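Local coordinates for cell division control protein 53 (Saccharomyces cerevisiae, PDB 3O2P), which serves as the cullin scaffold of SCF E3 ubiquitin ligase complexes, which ubiquitinate target proteins for proteasomal degradation and work with the E2 enzyme CDC34, at residues B[20-25]-B[61-65]; B[25-29]-B[68-74]. All blocks are in the same frame, centred on the assembly; numbering follows the deposited sequence.

Interaction 1: B[20-25]-B[61-65]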
ATOM      1  N   ARG B  20       5.052  23.386 -15.626  1.00 35.94           N
ATOM      2  CA  ARG B  20       5.376  22.182 -16.380  1.00 31.69           C
ATOM      3  C   ARG B  20       4.400  21.057 -16.027  1.00 26.96           C
ATOM      4  O   ARG B  20       3.803  20.440 -16.912  1.00 23.97           O
ATOM      5  CB  ARG B  20       6.825  21.741 -16.126  1.00 30.82           C
ATOM      6  CG  ARG B  20       7.867  22.690 -16.734  1.00 35.21           C
ATOM      7  CD  ARG B  20       9.275  22.097 -16.750  1.00 36.83           C
ATOM      8  NE  ARG B  20       9.902  22.099 -15.433  1.00 41.16           N
ATOM      9  CZ  ARG B  20      10.886  22.919 -15.069  1.00 37.21           C
ATOM     10  NH1 ARG B  20      11.379  23.800 -15.932  1.00 32.68           N
ATOM     11  NH2 ARG B  20      11.388  22.847 -13.842  1.00 27.62           N
ATOM     12  N   GLN B  21       4.237  20.808 -14.728  1.00 19.85           N
ATOM     13  CA  GLN B  21       3.411  19.702 -14.251  1.00 19.04           C
ATOM     14  C   GLN B  21       1.959  19.842 -14.673  1.00 22.77           C
ATOM     15  O   GLN B  21       1.350  18.882 -15.142  1.00 23.05           O
ATOM     16  CB  GLN B  21       3.528  19.568 -12.734  1.00 16.42           C
ATOM     17  CG  GLN B  21       4.946  19.160 -12.310  1.00 23.40           C
ATOM     18  CD  GLN B  21       5.433  17.952 -13.085  1.00 27.29           C
ATOM     19  OE1 GLN B  21       6.423  18.014 -13.827  1.00 27.99           O
ATOM     20  NE2 GLN B  21       4.718  16.852 -12.941  1.00 24.24           N
ATOM     21  N   ILE B  22       1.411  21.043 -14.525  1.00 17.86           N
ATOM     22  CA  ILE B  22       0.051  21.301 -14.961  1.00 21.84           C
ATOM     23  C   ILE B  22      -0.097  21.029 -16.459  1.00 24.80           C
ATOM     24  O   ILE B  22      -1.116  20.505 -16.903  1.00 20.95           O
ATOM     25  CB  ILE B  22      -0.383  22.737 -14.640  1.00 29.15           C
ATOM     26  CG1 ILE B  22      -0.797  22.836 -13.168  1.00 28.46           C
ATOM     27  CG2 ILE B  22      -1.532  23.164 -15.556  1.00 25.92           C
ATOM     28  CD1 ILE B  22      -0.938  24.271 -12.669  1.00 28.46           C
ATOM     29  N   PHE B  23       0.917  21.382 -17.241  1.00 14.71           N
ATOM     30  CA  PHE B  23       0.838  21.115 -18.671  1.00 21.20           C
ATOM     31  C   PHE B  23       0.882  19.613 -18.954  1.00 24.81           C
ATOM     32  O   PHE B  23       0.086  19.106 -19.746  1.00 25.48           O
ATOM     33  CB  PHE B  23       1.941  21.844 -19.448  1.00 20.63           C
ATOM     34  CG  PHE B  23       2.019  21.437 -20.888  1.00 20.36           C
ATOM     35  CD1 PHE B  23       1.220  22.043 -21.843  1.00 28.34           C
ATOM     36  CD2 PHE B  23       2.872  20.420 -21.279  1.00 23.80           C
ATOM     37  CE1 PHE B  23       1.285  21.648 -23.176  1.00 35.08           C
ATOM     38  CE2 PHE B  23       2.941  20.016 -22.602  1.00 32.09           C
ATOM     39  CZ  PHE B  23       2.146  20.627 -23.555  1.00 28.83           C
ATOM     40  N   LEU B  24       1.799  18.901 -18.300  1.00 16.70           N
ATOM     41  CA  LEU B  24       1.975  17.479 -18.562  1.00 21.02           C
ATOM     42  C   LEU B  24       0.788  16.662 -18.072  1.00 22.51           C
ATOM     43  O   LEU B  24       0.451  15.639 -18.662  1.00 18.72           O
ATOM     44  CB  LEU B  24       3.258  16.946 -17.923  1.00 18.08           C
ATOM     45  CG  LEU B  24       4.576  17.452 -18.490  1.00 22.59           C
ATOM     46  CD1 LEU B  24       5.744  17.066 -17.580  1.00 17.33           C
ATOM     47  CD2 LEU B  24       4.767  16.928 -19.905  1.00 19.17           C
ATOM     48  N   GLU B  25       0.160  17.107 -16.988  1.00 18.24           N
ATOM     49  CA  GLU B  25      -1.028  16.423 -16.499  1.00 17.72           C
ATOM     50  C   GLU B  25      -2.165  16.468 -17.510  1.00 17.12           C
ATOM     51  O   GLU B  25      -2.832  15.457 -17.726  1.00 23.51           O
ATOM     52  CB  GLU B  25      -1.481  16.969 -15.140  1.00 10.35           C
ATOM     53  CG  GLU B  25      -0.614  16.471 -13.984  1.00 17.92           C
ATOM     54  CD  GLU B  25      -1.116  16.952 -12.630  1.00 22.39           C
ATOM     55  OE1 GLU B  25      -2.352  17.001 -12.432  1.00 26.33           O
ATOM     56  OE2 GLU B  25      -0.271  17.285 -11.772  1.00 31.63           O
ATOM     57  N   MET B  61       9.731  14.209 -14.971  1.00 20.85           N
ATOM     58  CA  MET B  61       8.611  15.140 -14.881  1.00 24.16           C
ATOM     59  C   MET B  61       7.324  14.438 -15.242  1.00 19.81           C
ATOM     60  O   MET B  61       6.293  14.647 -14.599  1.00 22.08           O
ATOM     61  CB  MET B  61       8.797  16.326 -15.821  1.00 25.23           C
ATOM     62  CG  MET B  61       9.984  17.182 -15.503  1.00 27.60           C
ATOM     63  SD  MET B  61      10.282  18.294 -16.870  1.00 28.40           S
ATOM     64  CE  MET B  61      11.765  19.129 -16.287  1.00 32.26           C
ATOM     65  N   VAL B  62       7.385  13.618 -16.288  1.00 19.60           N
ATOM     66  CA  VAL B  62       6.199  12.901 -16.744  1.00 21.56           C
ATOM     67  C   VAL B  62       5.690  11.933 -15.671  1.00 19.32           C
ATOM     68  O   VAL B  62       4.488  11.845 -15.421  1.00 20.31           O
ATOM     69  CB  VAL B  62       6.446  12.153 -18.059  1.00 17.66           C
ATOM     70  CG1 VAL B  62       5.177  11.381 -18.477  1.00 17.08           C
ATOM     71  CG2 VAL B  62       6.828  13.135 -19.149  1.00 13.47           C
ATOM     72  N   LYS B  63       6.617  11.235 -15.026  1.00 17.29           N
ATOM     73  CA  LYS B  63       6.278  10.308 -13.960  1.00 18.40           C
ATOM     74  C   LYS B  63       5.632  11.003 -12.762  1.00 18.03           C
ATOM     75  O   LYS B  63       4.692  10.461 -12.188  1.00 19.67           O
ATOM     76  CB  LYS B  63       7.510   9.520 -13.539  1.00 15.41           C
ATOM     77  CG  LYS B  63       8.068   8.695 -14.680  1.00 30.15           C
ATOM     78  CD  LYS B  63       9.113   7.716 -14.197  1.00 28.60           C
ATOM     79  CE  LYS B  63       8.515   6.720 -13.243  1.00 22.12           C
ATOM     80  NZ  LYS B  63       9.561   5.900 -12.595  1.00 26.53           N
ATOM     81  N   ARG B  64       6.126  12.182 -12.384  1.00 17.65           N
ATOM     82  CA  ARG B  64       5.461  12.977 -11.345  1.00 20.38           C
ATOM     83  C   ARG B  64       4.015  13.293 -11.745  1.00 20.64           C
ATOM     84  O   ARG B  64       3.089  13.132 -10.947  1.00 20.44           O
ATOM     85  CB  ARG B  64       6.224  14.274 -11.025  1.00 21.40           C
ATOM     86  CG  ARG B  64       7.577  14.034 -10.348  1.00 41.07           C
ATOM     87  CD  ARG B  64       8.094  15.259  -9.577  1.00 48.45           C
ATOM     88  NE  ARG B  64       8.194  16.462 -10.400  1.00 54.51           N
ATOM     89  CZ  ARG B  64       9.166  16.698 -11.276  1.00 58.46           C
ATOM     90  NH1 ARG B  64      10.134  15.810 -11.462  1.00 60.66           N
ATOM     91  NH2 ARG B  64       9.166  17.825 -11.969  1.00 55.84           N
ATOM     92  N   ALA B  65       3.827  13.733 -12.985  1.00 12.59           N
ATOM     93  CA  ALA B  65       2.491  14.002 -13.510  1.00 12.21           C
ATOM     94  C   ALA B  65       1.612  12.742 -13.414  1.00 21.84           C
ATOM     95  O   ALA B  65       0.448  12.800 -12.987  1.00 18.44           O
ATOM     96  CB  ALA B  65       2.583  14.504 -14.962  1.00 13.52           C
TER
HETATM   97  O   HOH W   1       8.131  19.742 -13.289  1.00 37.33           O

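Interaction 2: B[25-29]-B[68-74]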
ATOM      1  N   GLU B  25       0.160  17.107 -16.988  1.00 18.24           N
ATOM      2  CA  GLU B  25      -1.028  16.423 -16.499  1.00 17.72           C
ATOM      3  C   GLU B  25      -2.165  16.468 -17.510  1.00 17.12           C
ATOM      4  O   GLU B  25      -2.832  15.457 -17.726  1.00 23.51           O
ATOM      5  CB  GLU B  25      -1.481  16.969 -15.140  1.00 10.35           C
ATOM      6  CG  GLU B  25      -0.614  16.471 -13.984  1.00 17.92           C
ATOM      7  CD  GLU B  25      -1.116  16.952 -12.630  1.00 22.39           C
ATOM      8  OE1 GLU B  25      -2.352  17.001 -12.432  1.00 26.33           O
ATOM      9  OE2 GLU B  25      -0.271  17.285 -11.772  1.00 31.63           O
ATOM     10  N   ALA B  26      -2.392  17.629 -18.121  1.00 17.16           N
ATOM     11  CA  ALA B  26      -3.456  17.747 -19.127  1.00 16.62           C
ATOM     12  C   ALA B  26      -3.091  16.962 -20.382  1.00 22.54           C
ATOM     13  O   ALA B  26      -3.948  16.331 -21.005  1.00 20.65           O
ATOM     14  CB  ALA B  26      -3.708  19.182 -19.474  1.00 16.79           C
ATOM     15  N   CYS B  27      -1.816  17.001 -20.758  1.00 19.01           N
ATOM     16  CA  CYS B  27      -1.365  16.218 -21.899  1.00 21.19           C
ATOM     17  C   CYS B  27      -1.667  14.729 -21.676  1.00 25.36           C
ATOM     18  O   CYS B  27      -2.235  14.068 -22.533  1.00 27.05           O
ATOM     19  CB  CYS B  27       0.129  16.432 -22.132  1.00 28.32           C
ATOM     20  SG  CYS B  27       0.769  15.609 -23.595  1.00 42.39           S
ATOM     21  N   ILE B  28      -1.309  14.214 -20.504  1.00 22.88           N
ATOM     22  CA  ILE B  28      -1.493  12.801 -20.210  1.00 18.69           C
ATOM     23  C   ILE B  28      -2.976  12.407 -20.235  1.00 20.63           C
ATOM     24  O   ILE B  28      -3.342  11.361 -20.783  1.00 15.99           O
ATOM     25  CB  ILE B  28      -0.851  12.434 -18.858  1.00 19.14           C
ATOM     26  CG1 ILE B  28       0.676  12.463 -18.970  1.00 18.94           C
ATOM     27  CG2 ILE B  28      -1.299  11.066 -18.387  1.00 12.55           C
ATOM     28  CD1 ILE B  28       1.373  12.348 -17.652  1.00 12.19           C
ATOM     29  N   VAL B  29      -3.823  13.245 -19.642  1.00 20.39           N
ATOM     30  CA  VAL B  29      -5.267  12.981 -19.607  1.00 25.36           C
ATOM     31  C   VAL B  29      -5.860  12.936 -21.023  1.00 23.31           C
ATOM     32  O   VAL B  29      -6.718  12.105 -21.320  1.00 24.54           O
ATOM     33  CB  VAL B  29      -6.019  14.040 -18.788  1.00 19.41           C
ATOM     34  CG1 VAL B  29      -7.520  13.821 -18.902  1.00 24.78           C
ATOM     35  CG2 VAL B  29      -5.586  13.985 -17.336  1.00 29.00           C
ATOM     36  N   SER B  68       0.516  12.119  -9.808  1.00 17.05           N
ATOM     37  CA  SER B  68      -0.581  13.025  -9.447  1.00 20.36           C
ATOM     38  C   SER B  68      -1.933  12.597 -10.025  1.00 16.23           C
ATOM     39  O   SER B  68      -2.957  12.690  -9.355  1.00 21.07           O
ATOM     40  CB  SER B  68      -0.275  14.456  -9.890  1.00 25.11           C
ATOM     41  OG  SER B  68       0.902  14.936  -9.274  1.00 35.90           O
ATOM     42  N   LEU B  69      -1.945  12.143 -11.272  1.00 19.03           N
ATOM     43  CA  LEU B  69      -3.197  11.692 -11.875  1.00 18.24           C
ATOM     44  C   LEU B  69      -3.700  10.404 -11.231  1.00 17.68           C
ATOM     45  O   LEU B  69      -4.897  10.158 -11.192  1.00 24.20           O
ATOM     46  CB  LEU B  69      -3.057  11.552 -13.390  1.00 18.67           C
ATOM     47  CG  LEU B  69      -2.788  12.925 -14.035  1.00 24.99           C
ATOM     48  CD1 LEU B  69      -2.257  12.802 -15.454  1.00 22.21           C
ATOM     49  CD2 LEU B  69      -4.026  13.823 -13.988  1.00 17.65           C
ATOM     50  N   ILE B  70      -2.790   9.588 -10.716  1.00 17.66           N
ATOM     51  CA  ILE B  70      -3.209   8.392 -10.006  1.00 18.04           C
ATOM     52  C   ILE B  70      -3.820   8.800  -8.675  1.00 23.85           C
ATOM     53  O   ILE B  70      -4.915   8.383  -8.330  1.00 18.96           O
ATOM     54  CB  ILE B  70      -2.045   7.452  -9.758  1.00 15.48           C
ATOM     55  CG1 ILE B  70      -1.616   6.831 -11.086  1.00 15.18           C
ATOM     56  CG2 ILE B  70      -2.426   6.406  -8.681  1.00 16.56           C
ATOM     57  CD1 ILE B  70      -0.339   6.061 -11.017  1.00 15.47           C
ATOM     58  N   GLN B  71      -3.107   9.644  -7.943  1.00 25.37           N
ATOM     59  CA  GLN B  71      -3.611  10.157  -6.685  1.00 26.76           C
ATOM     60  C   GLN B  71      -4.995  10.805  -6.864  1.00 33.51           C
ATOM     61  O   GLN B  71      -5.889  10.572  -6.050  1.00 24.83           O
ATOM     62  CB  GLN B  71      -2.590  11.119  -6.073  1.00 33.80           C
ATOM     63  CG  GLN B  71      -3.182  12.130  -5.111  1.00 52.33           C
ATOM     64  CD  GLN B  71      -2.140  13.085  -4.531  1.00 52.74           C
ATOM     65  OE1 GLN B  71      -2.187  13.421  -3.341  1.00 49.43           O
ATOM     66  NE2 GLN B  71      -1.197  13.526  -5.369  1.00 40.85           N
ATOM     67  N   LYS B  72      -5.182  11.582  -7.936  1.00 26.51           N
ATOM     68  CA  LYS B  72      -6.465  12.273  -8.169  1.00 22.29           C
ATOM     69  C   LYS B  72      -7.575  11.357  -8.692  1.00 20.88           C
ATOM     70  O   LYS B  72      -8.722  11.771  -8.799  1.00 19.80           O
ATOM     71  CB  LYS B  72      -6.300  13.446  -9.143  1.00 20.69           C
ATOM     72  CG  LYS B  72      -5.528  14.657  -8.600  1.00 27.35           C
ATOM     73  CD  LYS B  72      -5.017  15.517  -9.760  1.00 27.15           C
ATOM     74  CE  LYS B  72      -4.572  16.897  -9.325  1.00 31.28           C
ATOM     75  NZ  LYS B  72      -4.165  17.711 -10.515  1.00 24.67           N
ATOM     76  N   GLY B  73      -7.232  10.132  -9.057  1.00 21.71           N
ATOM     77  CA  GLY B  73      -8.234   9.196  -9.523  1.00 18.45           C
ATOM     78  C   GLY B  73      -8.506   9.274 -11.006  1.00 26.55           C
ATOM     79  O   GLY B  73      -9.572   8.856 -11.454  1.00 23.07           O
ATOM     80  N   TYR B  74      -7.552   9.799 -11.772  1.00 25.02           N
ATOM     81  CA  TYR B  74      -7.666   9.811 -13.230  1.00 22.40           C
ATOM     82  C   TYR B  74      -7.131   8.538 -13.871  1.00 24.40           C
ATOM     83  O   TYR B  74      -7.576   8.155 -14.948  1.00 22.37           O
ATOM     84  CB  TYR B  74      -6.910  10.989 -13.833  1.00 25.37           C
ATOM     85  CG  TYR B  74      -7.661  12.288 -13.815  1.00 21.80           C
ATOM     86  CD1 TYR B  74      -8.511  12.638 -14.864  1.00 17.34           C
ATOM     87  CD2 TYR B  74      -7.522  13.168 -12.749  1.00 15.95           C
ATOM     88  CE1 TYR B  74      -9.199  13.833 -14.845  1.00 16.80           C
ATOM     89  CE2 TYR B  74      -8.200  14.355 -12.719  1.00 14.09           C
ATOM     90  CZ  TYR B  74      -9.037  14.689 -13.763  1.00 26.17           C
ATOM     91  OH  TYR B  74      -9.718  15.881 -13.722  1.00 28.23           O
TER
HETATM   92  O   HOH W   2       2.421  16.674 -11.555  1.00 37.55           O

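Interaction 1: B[20-25]-B[61-65]
Helix-on-helix packing within a winged-helix domain, the C-terminal neddylation domain of this cullin, is exemplified where the middle of helix 8-35 meets the start of helix 59-71, close to the centre of the chain. The two short segments approach to 8.9 Å between axes and cross at -68°, steep enough that the contact stays compact and is carried by one patch of each helix. The small side chain of A65 lets the backbones come close: it points at residues 20-25, with its CB 3.9 Å from L24 CB and also 3.9 Å from E25 CG, and the E25 and A65 CA atoms lie only 5.2 Å apart. L24 extends this apolar patch, its CD1 reaching M61 CB at 3.6 Å, while beyond the pair it also meets C47 of helix 40-51, so three helices share one core. Toward the surface, M61 CE lies over one face of the R20 guanidinium, 3.6 Å from R20 NE, and R20 NH2 is hydrogen-bonded to N17. K63 points away from residues 20-25 and engages the chain of Defective in cullin neddylation protein 1 instead. Beside the apolar patch, Q21 reaches across with its amide, whose NE2 donates to M61 O, a carbonyl that already accepts from A65 N in its own helix; the Q21 NE2 to M61 O distance is 3.2 Å, with an N-H...O angle of 157°.

Interaction 2: B[25-29]-B[68-74]
How side-chain conformations shape a helix-end contact is illustrated by residues 25-29 and 68-74, one turn-long face against the last turn of helix 59-71 and the residues after it. L69 is the central apolar side chain of the contact. In its mt conformation the forked end enters the surface of the first helix, bringing CD1 to 3.5 Å from both I28 CG2 and the backbone E25 O, and CD2 to 3.7 Å from V29 CG2. With chi1 t, V29 places that same CG2 within 4.1 Å of Y74 CD1 as well; V29 and Y74 both touch Y86 of strand 83-86, so the apolar patch runs on into the sheet. Alongside it lies a polar edge. E25 has an m chi1 and a t chi2, which extend its carboxylate across the gap, where OE1 accepts from K72 NZ at 2.7 Å in a salt bridge. K72 leaves its backbone with an m chi1 and is then extended through chi2, chi3 and chi4 to reach that acid. E25 OE2 takes a hydrogen bond from a water at 2.8 Å, which also lies 3.2 Å from S68 OG. The chain itself turns at G73, whose positive phi would jam a CB against the preceding carbonyl; G73 N bonds to I70 O and Y74 N to L69 O. This is a Schellman motif, closing the third helix of the winged-helix fold just before its wing hairpin.

From the N terminus, the chain runs along helix 8-35 and supplies both first partners in succession, 20-25 and then 25-29, before continuing past K33, the NEDD8 attachment site inferred by similarity. Strand 37-39 and helix 40-51 follow. Helix 59-71 then returns: residues 61-65 close the loop of interaction 1, and residues 68-74 that of interaction 2. The segments alternate, so the two closures cross, and both partners advance in the same chain order. E25 belongs to both, and A65 CB of interaction 1 meets I28 CD1 of interaction 2 at 3.7 Å. Together they tie helix 8-35 to helix 59-71 and to the residues leading into strand 75-77.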